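Local structure of type II restriction enzyme MspI (Moraxella sp., 1SA3) at residues L18-H23 with I210-V215; E130-T135 with K153-Q158; L48-Y51 with A55-Q58. The protein recognises the double-stranded DNA sequence 5'-CCGG-3' and cleaves it after the first cytosine, leaving fragments with terminal 5'-phosphates. All coordinates share one frame; numbering follows the deposited sequence.

Contact 1 (L18-H23 with I210-V215); sequences LPHTQH and IDREYV
Arg212 reaches across to the loop 18-23 and binds the backbone carbonyls of Leu18 and Pro19. Its hydrogen bonds dominate the contact. Both terminal nitrogens close on a single oxygen: NH2 of Arg212 lies 2.9 Å from O of Leu18, and NH1 of Arg212 is 3.1 Å from that same O. The grip is end-on, through NH1 and NH2, and the acceptor lies close to the guanidinium plane. From the side of the carbonyl the two donors differ: NH1 approaches with a 16° tilt from the carbonyl plane, whereas NH2 stands well above it, 54° out. NH2 of Arg212 also makes a weak, bent bond to O of Pro19, at 3.0 Å.

A water adds a bridge, accepting from NH2 of Arg212 at 3.0 Å and donating to O of His20 at 2.9 Å. Three successive carbonyls, of Leu18, Pro19 and His20, are thus tied directly or through water to one guanidinium.

Van der Waals contact is slight. CD2 of His20 rests over one face of the guanidinium, toward its rim, 3.6 Å from NH2 of Arg212; the two planes are inclined at 62°, so this is not a parallel stack. CB of Leu18 adds marginal packing against NH2.

Two turns bring the groups together. Arg212 lies in the type I' turn 210-213, the hairpin connection between strands 203-210 and 213-221, and its side chain runs extended from CG to NE. The carbonyls of Leu18 and Pro19 stand at the entrance of the type I turn 19-22, where Pro19 O also accepts from N of Gln22. No carboxylate pairs with the guanidinium across this contact; its charge is probably met by the dipoles of the carbonyls and the water.

Contact 2 (E130-T135 with K153-Q158); sequences EYDVET and KHQNDQ. With nucleotides of chain A.
Gln155 has the most surface buried here, and both ends of its amide are used against the segment 130-135. OE1 of Gln155 accepts from the backbone N of Val133 at 2.7 Å, the donor lying 23° from the plane of the amide carbonyl. Its NE2 donates to OD1 of Asp132 at 2.8 Å, reaching that oxygen from above the carboxylate plane, with the carboxylate and amide planes 46° apart. The two bonds together fix the rotation of the amide. CG of Gln155 stands opposite the backbone N (chi1 170°), and the extended chain beyond it carries the amide from helix 146-157 to the neighbouring backbone.

Val133 packs where it also donates: its CB is 3.7 Å from OE1 of Gln155, and its CG1 is 3.7 Å from NE2 of Gln155. The valine side chain also touches Ile151 and Arg152 of helix 146-157.

Asp132 is the N-cap of helix 133-140, which follows directly on strand 127-131. Its OD2 accepts from N of Glu134 at 3.1 Å, a capping bond, while OD1 faces Gln155. The carboxylate therefore links the start of one helix to the last turn of another, and Gln155 supplies a further acceptor at that start, for N of Val133.

At the strand end of the segment, Glu130 faces the bound DNA: its OE1 is 3.2 Å from C5 of DC4 of chain A, while its OE2 forms a salt bridge with Lys257. One residue along, the hydroxyl of Tyr131 is hydrogen-bonded to O of Cys186.

Contact 3 (L48-Y51 with A55-Q58); sequences LKKY and AFPQ
A short connection between two helices, the end of helix 45-51 and the start of helix 57-69, is packed here by an aromatic pair, Tyr51 and Phe56. The rings meet edge-to-face: the edge of Tyr51 is directed at the face of Phe56, with centroids 5.1 Å apart and planes at 73°. CD2 of Tyr51 comes closest, 3.8 Å from CG of Phe56, and CE2 of Tyr51 follows at 4.0 Å from CD2 of the phenylalanine. The tyrosine edge lies over the CG-CD2 side of the Phe56 ring, toward the rim and away from its centre.

Phe56, at the N-cap position of helix 57-69, contributes the most buried surface. Its CB points toward the preceding helix, and with CG anti to the carbonyl carbon (chi1 -62°) the ring is met by Tyr51 and Lys50 from one and the same side, the lysine at CE1 and CZ. Here CE of the lysine is 3.6 Å from CZ of Phe56, and NZ of the lysine is 3.5 Å from that same CZ; nearer the backbone, CG of Lys50 lies 3.7 Å from CE1 of Phe56. The lysine leaves its backbone extended and bends only at its last torsion, chi4 71°, so that the ammonium end stays beside CZ of Phe56.

Near the backbone, O of Lys50 comes within 3.5 Å of CD1 of Phe56, obliquely to the ring. This carbonyl has a polar partner as well, the hydroxyl of Thr53 in the intervening loop. Helix 4-12 borders the pair, through Leu5 against Tyr51 and Glu4 against Phe56. The contact is that of a short helix-loop-helix connection, where an aromatic residue just ahead of the second helix folds back onto the last turn of the first.

Overall arrangement
Contact 2 is buried, whereas contacts 1 and 3 lie at the surface. Contacts 2 and 3 fall on opposite sides of the chain's centre, 44 Å apart between centres. Contact 1 joins parts distant in sequence, a hairpin turn and the loop before helix 23-41, through a charged side chain and carbonyls. Contact 2 joins nearby helices through an amide and a capping carboxylate, next to a residue that meets DNA. Contact 3 is local and aromatic, its nearest atom about 16 Å from the bound DNA. Contacts 1 and 3 touch where Tyr214 packs on Gln58, so strand 213-221 and helix 57-69 meet between them.

Contact 1 (L18-H23 with I210-V215)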
loop_
_atom_site.group_PDB
_atom_site.type_symbol
_atom_site.label_atom_id
_atom_site.label_comp_id
_atom_site.label_asym_id
_atom_site.label_seq_id
_atom_site.Cartn_x
_atom_site.Cartn_y
_atom_site.Cartn_z
ATOM N N LEU E 18 -3.643 3.821 26.254
ATOM C CA LEU E 18 -3.349 2.413 26.017
ATOM C C LEU E 18 -2.020 2.003 26.629
ATOM O O LEU E 18 -0.973 2.578 26.311
ATOM C CB LEU E 18 -3.334 2.105 24.513
ATOM C CG LEU E 18 -4.670 2.169 23.766
ATOM C CD1 LEU E 18 -4.441 1.940 22.269
ATOM C CD2 LEU E 18 -5.626 1.124 24.332
ATOM N N PRO E 19 -2.046 1.006 27.532
ATOM C CA PRO E 19 -0.820 0.529 28.176
ATOM C C PRO E 19 0.182 0.176 27.083
ATOM O O PRO E 19 -0.210 -0.260 26.005
ATOM C CB PRO E 19 -1.293 -0.705 28.942
ATOM C CG PRO E 19 -2.697 -0.352 29.303
ATOM C CD PRO E 19 -3.226 0.281 28.036
ATOM N N HIS E 20 1.468 0.354 27.349
ATOM C CA HIS E 20 2.464 0.051 26.332
ATOM C C HIS E 20 2.551 -1.439 25.992
ATOM O O HIS E 20 3.071 -1.806 24.936
ATOM C CB HIS E 20 3.826 0.601 26.757
ATOM C CG HIS E 20 3.864 2.099 26.852
ATOM N ND1 HIS E 20 5.016 2.802 27.134
ATOM C CD2 HIS E 20 2.888 3.027 26.696
ATOM C CE1 HIS E 20 4.750 4.096 27.148
ATOM N NE2 HIS E 20 3.465 4.260 26.884
ATOM N N THR E 21 2.028 -2.294 26.873
ATOM C CA THR E 21 2.047 -3.741 26.641
ATOM C C THR E 21 0.902 -4.184 25.716
ATOM O O THR E 21 0.824 -5.350 25.316
ATOM C CB THR E 21 1.931 -4.538 27.966
ATOM O OG1 THR E 21 0.750 -4.129 28.664
ATOM C CG2 THR E 21 3.155 -4.301 28.858
ATOM N N GLN E 22 0.018 -3.251 25.380
ATOM C CA GLN E 22 -1.106 -3.541 24.491
ATOM C C GLN E 22 -0.720 -3.249 23.035
ATOM O O GLN E 22 -1.394 -2.474 22.353
ATOM C CB GLN E 22 -2.315 -2.689 24.895
ATOM C CG GLN E 22 -2.922 -3.084 26.234
ATOM C CD GLN E 22 -3.873 -4.253 26.108
ATOM O OE1 GLN E 22 -3.609 -5.209 25.374
ATOM N NE2 GLN E 22 -4.987 -4.191 26.833
ATOM N N HIS E 23 0.361 -3.874 22.566
ATOM C CA HIS E 23 0.854 -3.669 21.203
ATOM C C HIS E 23 -0.180 -3.918 20.106
ATOM O O HIS E 23 -0.306 -3.127 19.171
ATOM C CB HIS E 23 2.081 -4.552 20.947
ATOM C CG HIS E 23 3.195 -4.331 21.918
ATOM N ND1 HIS E 23 3.819 -3.111 22.071
ATOM C CD2 HIS E 23 3.792 -5.172 22.796
ATOM C CE1 HIS E 23 4.751 -3.211 23.002
ATOM N NE2 HIS E 23 4.755 -4.451 23.459
ATOM N N ILE E 210 7.167 5.438 14.591
ATOM C CA ILE E 210 8.060 4.758 15.520
ATOM C C ILE E 210 7.751 5.168 16.953
ATOM O O ILE E 210 7.587 6.352 17.254
ATOM C CB ILE E 210 9.533 5.063 15.184
ATOM C CG1 ILE E 210 9.827 4.635 13.745
ATOM C CG2 ILE E 210 10.450 4.296 16.127
ATOM C CD1 ILE E 210 11.211 4.988 13.251
ATOM N N ASP E 211 7.665 4.171 17.829
ATOM C CA ASP E 211 7.348 4.390 19.235
ATOM C C ASP E 211 6.063 5.191 19.352
ATOM O O ASP E 211 5.961 6.122 20.158
ATOM C CB ASP E 211 8.496 5.111 19.953
ATOM C CG ASP E 211 9.765 4.281 19.993
ATOM O OD1 ASP E 211 9.658 3.040 20.091
ATOM O OD2 ASP E 211 10.866 4.866 19.937
ATOM N N ARG E 212 5.090 4.814 18.522
ATOM C CA ARG E 212 3.767 5.428 18.482
ATOM C C ARG E 212 3.680 6.812 17.855
ATOM O O ARG E 212 2.577 7.329 17.684
ATOM C CB ARG E 212 3.168 5.514 19.886
ATOM C CG ARG E 212 2.962 4.186 20.592
ATOM C CD ARG E 212 2.155 4.414 21.855
ATOM N NE ARG E 212 1.828 3.169 22.539
ATOM C CZ ARG E 212 0.964 3.073 23.544
ATOM N NH1 ARG E 212 0.327 4.154 23.991
ATOM N NH2 ARG E 212 0.736 1.896 24.107
ATOM N N GLU E 213 4.814 7.409 17.498
ATOM C CA GLU E 213 4.790 8.761 16.938
ATOM C C GLU E 213 5.116 8.890 15.456
ATOM O O GLU E 213 5.893 8.116 14.910
ATOM C CB GLU E 213 5.743 9.665 17.724
ATOM C CG GLU E 213 5.497 9.679 19.237
ATOM C CD GLU E 213 4.122 10.197 19.607
ATOM O OE1 GLU E 213 3.727 11.268 19.103
ATOM O OE2 GLU E 213 3.432 9.540 20.412
ATOM N N TYR E 214 4.527 9.907 14.829
ATOM C CA TYR E 214 4.742 10.201 13.414
ATOM C C TYR E 214 6.207 10.517 13.127
ATOM O O TYR E 214 6.850 11.255 13.878
ATOM C CB TYR E 214 3.897 11.411 13.004
ATOM C CG TYR E 214 4.094 11.852 11.569
ATOM C CD1 TYR E 214 3.342 11.288 10.538
ATOM C CD2 TYR E 214 5.022 12.843 11.243
ATOM C CE1 TYR E 214 3.502 11.699 9.220
ATOM C CE2 TYR E 214 5.189 13.266 9.918
ATOM C CZ TYR E 214 4.420 12.687 8.914
ATOM O OH TYR E 214 4.546 13.102 7.601
ATOM N N VAL E 215 6.740 9.959 12.047
ATOM C CA VAL E 215 8.110 10.244 11.662
ATOM C C VAL E 215 8.101 10.911 10.294
ATOM O O VAL E 215 8.668 11.984 10.122
ATOM C CB VAL E 215 8.963 8.977 11.609
ATOM C CG1 VAL E 215 10.383 9.326 11.172
ATOM C CG2 VAL E 215 8.985 8.322 12.989
HETATM O O HOH W 1 1.969 -0.456 22.625
#

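Contact 2 (E130-T135 with K153-Q158)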
loop_
_atom_site.group_PDB
_atom_site.type_symbol
_atom_site.label_atom_id
_atom_site.label_comp_id
_atom_site.label_asym_id
_atom_site.label_seq_id
_atom_site.Cartn_x
_atom_site.Cartn_y
_atom_site.Cartn_z
ATOM N N GLU E 130 -1.469 -11.377 1.426
ATOM C CA GLU E 130 -1.187 -12.801 1.498
ATOM C C GLU E 130 -2.090 -13.486 0.473
ATOM O O GLU E 130 -3.255 -13.107 0.305
ATOM C CB GLU E 130 -1.440 -13.343 2.910
ATOM C CG GLU E 130 -2.849 -13.150 3.444
ATOM C CD GLU E 130 -3.027 -13.815 4.796
ATOM O OE1 GLU E 130 -2.316 -13.438 5.756
ATOM O OE2 GLU E 130 -3.872 -14.725 4.895
ATOM N N TYR E 131 -1.545 -14.476 -0.230
ATOM C CA TYR E 131 -2.324 -15.167 -1.250
ATOM C C TYR E 131 -1.881 -16.604 -1.432
ATOM O O TYR E 131 -0.763 -16.969 -1.085
ATOM C CB TYR E 131 -2.156 -14.505 -2.624
ATOM C CG TYR E 131 -2.376 -13.011 -2.723
ATOM C CD1 TYR E 131 -1.293 -12.144 -2.847
ATOM C CD2 TYR E 131 -3.660 -12.474 -2.781
ATOM C CE1 TYR E 131 -1.474 -10.785 -3.036
ATOM C CE2 TYR E 131 -3.855 -11.099 -2.970
ATOM C CZ TYR E 131 -2.755 -10.269 -3.097
ATOM O OH TYR E 131 -2.922 -8.922 -3.288
ATOM N N ASP E 132 -2.764 -17.414 -2.012
ATOM C CA ASP E 132 -2.410 -18.785 -2.322
ATOM C C ASP E 132 -1.765 -18.691 -3.705
ATOM O O ASP E 132 -2.110 -17.815 -4.496
ATOM C CB ASP E 132 -3.647 -19.672 -2.413
ATOM C CG ASP E 132 -3.306 -21.065 -2.872
ATOM O OD1 ASP E 132 -2.668 -21.803 -2.093
ATOM O OD2 ASP E 132 -3.655 -21.414 -4.023
ATOM N N VAL E 133 -0.839 -19.596 -3.997
ATOM C CA VAL E 133 -0.152 -19.596 -5.278
ATOM C C VAL E 133 -1.089 -19.557 -6.488
ATOM O O VAL E 133 -0.842 -18.824 -7.440
ATOM C CB VAL E 133 0.770 -20.838 -5.388
ATOM C CG1 VAL E 133 -0.067 -22.111 -5.302
ATOM C CG2 VAL E 133 1.561 -20.795 -6.686
ATOM N N GLU E 134 -2.166 -20.333 -6.463
ATOM C CA GLU E 134 -3.084 -20.368 -7.608
ATOM C C GLU E 134 -3.749 -19.013 -7.859
ATOM O O GLU E 134 -4.002 -18.630 -9.005
ATOM C CB GLU E 134 -4.157 -21.440 -7.391
ATOM C CG GLU E 134 -3.629 -22.877 -7.323
ATOM C CD GLU E 134 -3.074 -23.374 -8.652
ATOM O OE1 GLU E 134 -3.337 -22.736 -9.695
ATOM O OE2 GLU E 134 -2.378 -24.411 -8.655
ATOM N N THR E 135 -4.032 -18.293 -6.783
ATOM C CA THR E 135 -4.664 -16.987 -6.887
ATOM C C THR E 135 -3.709 -16.010 -7.568
ATOM O O THR E 135 -4.110 -15.234 -8.439
ATOM C CB THR E 135 -5.040 -16.471 -5.495
ATOM O OG1 THR E 135 -5.864 -17.447 -4.850
ATOM C CG2 THR E 135 -5.803 -15.152 -5.582
ATOM N N LYS E 153 6.511 -24.219 -4.435
ATOM C CA LYS E 153 7.509 -24.787 -3.537
ATOM C C LYS E 153 7.793 -23.787 -2.424
ATOM O O LYS E 153 7.927 -24.162 -1.260
ATOM C CB LYS E 153 8.813 -25.092 -4.276
ATOM C CG LYS E 153 9.912 -25.625 -3.357
ATOM C CD LYS E 153 11.195 -25.947 -4.116
ATOM C CE LYS E 153 12.295 -26.443 -3.178
ATOM N NZ LYS E 153 11.861 -27.630 -2.372
ATOM N N HIS E 154 7.891 -22.515 -2.800
ATOM C CA HIS E 154 8.152 -21.451 -1.837
ATOM C C HIS E 154 6.991 -21.402 -0.843
ATOM O O HIS E 154 7.195 -21.287 0.367
ATOM C CB HIS E 154 8.276 -20.111 -2.560
ATOM C CG HIS E 154 8.988 -19.059 -1.767
ATOM N ND1 HIS E 154 8.495 -18.559 -0.582
ATOM C CD2 HIS E 154 10.167 -18.428 -1.982
ATOM C CE1 HIS E 154 9.341 -17.666 -0.100
ATOM N NE2 HIS E 154 10.364 -17.567 -0.931
ATOM N N GLN E 155 5.768 -21.494 -1.357
ATOM C CA GLN E 155 4.598 -21.468 -0.492
ATOM C C GLN E 155 4.634 -22.641 0.478
ATOM O O GLN E 155 4.458 -22.465 1.684
ATOM C CB GLN E 155 3.316 -21.520 -1.328
ATOM C CG GLN E 155 2.033 -21.742 -0.524
ATOM C CD GLN E 155 0.772 -21.473 -1.348
ATOM O OE1 GLN E 155 0.510 -20.336 -1.752
ATOM N NE2 GLN E 155 -0.006 -22.521 -1.602
ATOM N N ASN E 156 4.881 -23.840 -0.036
ATOM C CA ASN E 156 4.916 -25.010 0.832
ATOM C C ASN E 156 6.031 -25.023 1.864
ATOM O O ASN E 156 5.825 -25.487 2.982
ATOM C CB ASN E 156 4.982 -26.292 -0.002
ATOM C CG ASN E 156 3.656 -26.628 -0.641
ATOM O OD1 ASN E 156 2.599 -26.449 -0.030
ATOM N ND2 ASN E 156 3.698 -27.125 -1.870
ATOM N N ASP E 157 7.209 -24.531 1.492
ATOM C CA ASP E 157 8.345 -24.512 2.406
ATOM C C ASP E 157 8.289 -23.326 3.372
ATOM O O ASP E 157 8.928 -23.342 4.423
ATOM C CB ASP E 157 9.666 -24.458 1.624
ATOM C CG ASP E 157 9.946 -25.737 0.843
ATOM O OD1 ASP E 157 9.281 -26.758 1.095
ATOM O OD2 ASP E 157 10.852 -25.719 -0.015
ATOM N N GLN E 158 7.518 -22.309 2.996
ATOM C CA GLN E 158 7.349 -21.081 3.770
ATOM C C GLN E 158 8.576 -20.175 3.705
ATOM O O GLN E 158 8.722 -19.240 4.484
ATOM C CB GLN E 158 6.949 -21.401 5.222
ATOM C CG GLN E 158 5.562 -22.057 5.307
ATOM C CD GLN E 158 4.986 -22.120 6.716
ATOM O OE1 GLN E 158 5.701 -22.361 7.685
ATOM N NE2 GLN E 158 3.684 -21.927 6.826
ATOM P P DC A 4 -7.304 -10.561 3.293
ATOM O OP1 DC A 4 -8.123 -9.811 2.321
ATOM O OP2 DC A 4 -6.067 -11.246 2.838
ATOM O "O5'" DC A 4 -6.915 -9.544 4.445
ATOM C "C5'" DC A 4 -7.926 -8.778 5.071
ATOM C "C4'" DC A 4 -7.311 -7.862 6.096
ATOM O "O4'" DC A 4 -6.906 -8.655 7.240
ATOM C "C3'" DC A 4 -6.063 -7.124 5.600
ATOM O "O3'" DC A 4 -6.187 -5.729 5.893
ATOM C "C2'" DC A 4 -4.922 -7.798 6.351
ATOM C "C1'" DC A 4 -5.590 -8.316 7.623
ATOM N N1 DC A 4 -4.963 -9.524 8.193
ATOM C C2 DC A 4 -4.779 -9.611 9.587
ATOM O O2 DC A 4 -5.177 -8.686 10.312
ATOM N N3 DC A 4 -4.171 -10.702 10.103
ATOM C C4 DC A 4 -3.750 -11.680 9.296
ATOM N N4 DC A 4 -3.131 -12.726 9.851
ATOM C C5 DC A 4 -3.940 -11.627 7.881
ATOM C C6 DC A 4 -4.547 -10.543 7.378
ATOM P P DC A 3 -8.388 -17.210 3.843
ATOM O OP1 DC A 3 -9.072 -17.167 2.531
ATOM O OP2 DC A 3 -7.068 -17.877 3.964
ATOM O "O5'" DC A 3 -8.257 -15.713 4.356
ATOM C "C5'" DC A 3 -9.431 -14.925 4.505
ATOM C "C4'" DC A 3 -9.089 -13.564 5.060
ATOM O "O4'" DC A 3 -8.815 -13.651 6.478
ATOM C "C3'" DC A 3 -7.893 -12.862 4.416
ATOM O "O3'" DC A 3 -8.310 -11.551 4.047
ATOM C "C2'" DC A 3 -6.838 -12.854 5.519
ATOM C "C1'" DC A 3 -7.669 -12.888 6.803
ATOM N N1 DC A 3 -7.037 -13.535 7.974
ATOM C C2 DC A 3 -7.045 -12.870 9.221
ATOM O O2 DC A 3 -7.539 -11.738 9.301
ATOM N N3 DC A 3 -6.514 -13.488 10.301
ATOM C C4 DC A 3 -5.988 -14.708 10.179
ATOM N N4 DC A 3 -5.484 -15.282 11.272
ATOM C C5 DC A 3 -5.952 -15.396 8.927
ATOM C C6 DC A 3 -6.476 -14.776 7.862
#

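Contact 3 (L48-Y51 with A55-Q58)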
loop_
_atom_site.group_PDB
_atom_site.type_symbol
_atom_site.label_atom_id
_atom_site.label_comp_id
_atom_site.label_asym_id
_atom_site.label_seq_id
_atom_site.Cartn_x
_atom_site.Cartn_y
_atom_site.Cartn_z
ATOM N N LEU E 48 -8.331 21.447 2.911
ATOM C CA LEU E 48 -7.175 21.325 2.035
ATOM C C LEU E 48 -6.443 22.651 1.871
ATOM O O LEU E 48 -5.215 22.693 1.949
ATOM C CB LEU E 48 -7.595 20.775 0.667
ATOM C CG LEU E 48 -6.450 20.549 -0.327
ATOM C CD1 LEU E 48 -5.341 19.720 0.311
ATOM C CD2 LEU E 48 -7.007 19.839 -1.557
ATOM N N LYS E 49 -7.174 23.734 1.638
ATOM C CA LYS E 49 -6.515 25.031 1.488
ATOM C C LYS E 49 -5.819 25.423 2.798
ATOM O O LYS E 49 -4.742 26.028 2.799
ATOM C CB LYS E 49 -7.533 26.105 1.113
ATOM C CG LYS E 49 -8.121 25.960 -0.274
ATOM C CD LYS E 49 -9.066 27.123 -0.556
ATOM C CE LYS E 49 -9.508 27.152 -2.005
ATOM N NZ LYS E 49 -10.258 28.401 -2.305
ATOM N N LYS E 50 -6.441 25.067 3.912
ATOM C CA LYS E 50 -5.881 25.367 5.229
ATOM C C LYS E 50 -4.559 24.635 5.471
ATOM O O LYS E 50 -3.548 25.249 5.828
ATOM C CB LYS E 50 -6.886 24.966 6.320
ATOM C CG LYS E 50 -6.361 25.009 7.762
ATOM C CD LYS E 50 -7.397 24.426 8.734
ATOM C CE LYS E 50 -6.944 24.502 10.197
ATOM N NZ LYS E 50 -6.934 25.904 10.734
ATOM N N TYR E 51 -4.569 23.320 5.259
ATOM C CA TYR E 51 -3.396 22.497 5.509
ATOM C C TYR E 51 -2.238 22.595 4.535
ATOM O O TYR E 51 -1.108 22.282 4.896
ATOM C CB TYR E 51 -3.829 21.039 5.690
ATOM C CG TYR E 51 -4.606 20.851 6.971
ATOM C CD1 TYR E 51 -5.913 20.363 6.960
ATOM C CD2 TYR E 51 -4.042 21.207 8.202
ATOM C CE1 TYR E 51 -6.640 20.235 8.139
ATOM C CE2 TYR E 51 -4.764 21.085 9.390
ATOM C CZ TYR E 51 -6.060 20.602 9.348
ATOM O OH TYR E 51 -6.787 20.504 10.511
ATOM N N ALA E 55 1.602 27.393 7.496
ATOM C CA ALA E 55 1.097 27.487 8.861
ATOM C C ALA E 55 0.979 26.080 9.466
ATOM O O ALA E 55 0.892 25.923 10.689
ATOM C CB ALA E 55 -0.255 28.182 8.879
ATOM N N PHE E 56 0.966 25.063 8.604
ATOM C CA PHE E 56 0.882 23.661 9.042
ATOM C C PHE E 56 1.887 22.873 8.212
ATOM O O PHE E 56 1.517 22.092 7.338
ATOM C CB PHE E 56 -0.520 23.099 8.813
ATOM C CG PHE E 56 -1.593 23.812 9.581
ATOM C CD1 PHE E 56 -2.258 24.898 9.028
ATOM C CD2 PHE E 56 -1.920 23.411 10.871
ATOM C CE1 PHE E 56 -3.237 25.580 9.747
ATOM C CE2 PHE E 56 -2.895 24.084 11.599
ATOM C CZ PHE E 56 -3.554 25.170 11.036
ATOM N N PRO E 57 3.181 23.070 8.487
ATOM C CA PRO E 57 4.293 22.420 7.790
ATOM C C PRO E 57 4.182 20.910 7.595
ATOM O O PRO E 57 4.586 20.387 6.554
ATOM C CB PRO E 57 5.500 22.799 8.644
ATOM C CG PRO E 57 5.097 24.106 9.233
ATOM C CD PRO E 57 3.679 23.844 9.635
ATOM N N GLN E 58 3.647 20.209 8.589
ATOM C CA GLN E 58 3.528 18.759 8.474
ATOM C C GLN E 58 2.392 18.365 7.542
ATOM O O GLN E 58 2.593 17.578 6.620
ATOM C CB GLN E 58 3.346 18.122 9.859
ATOM C CG GLN E 58 3.264 16.590 9.845
ATOM C CD GLN E 58 3.560 15.981 11.204
ATOM O OE1 GLN E 58 4.673 16.096 11.716
ATOM N NE2 GLN E 58 2.565 15.335 11.797
#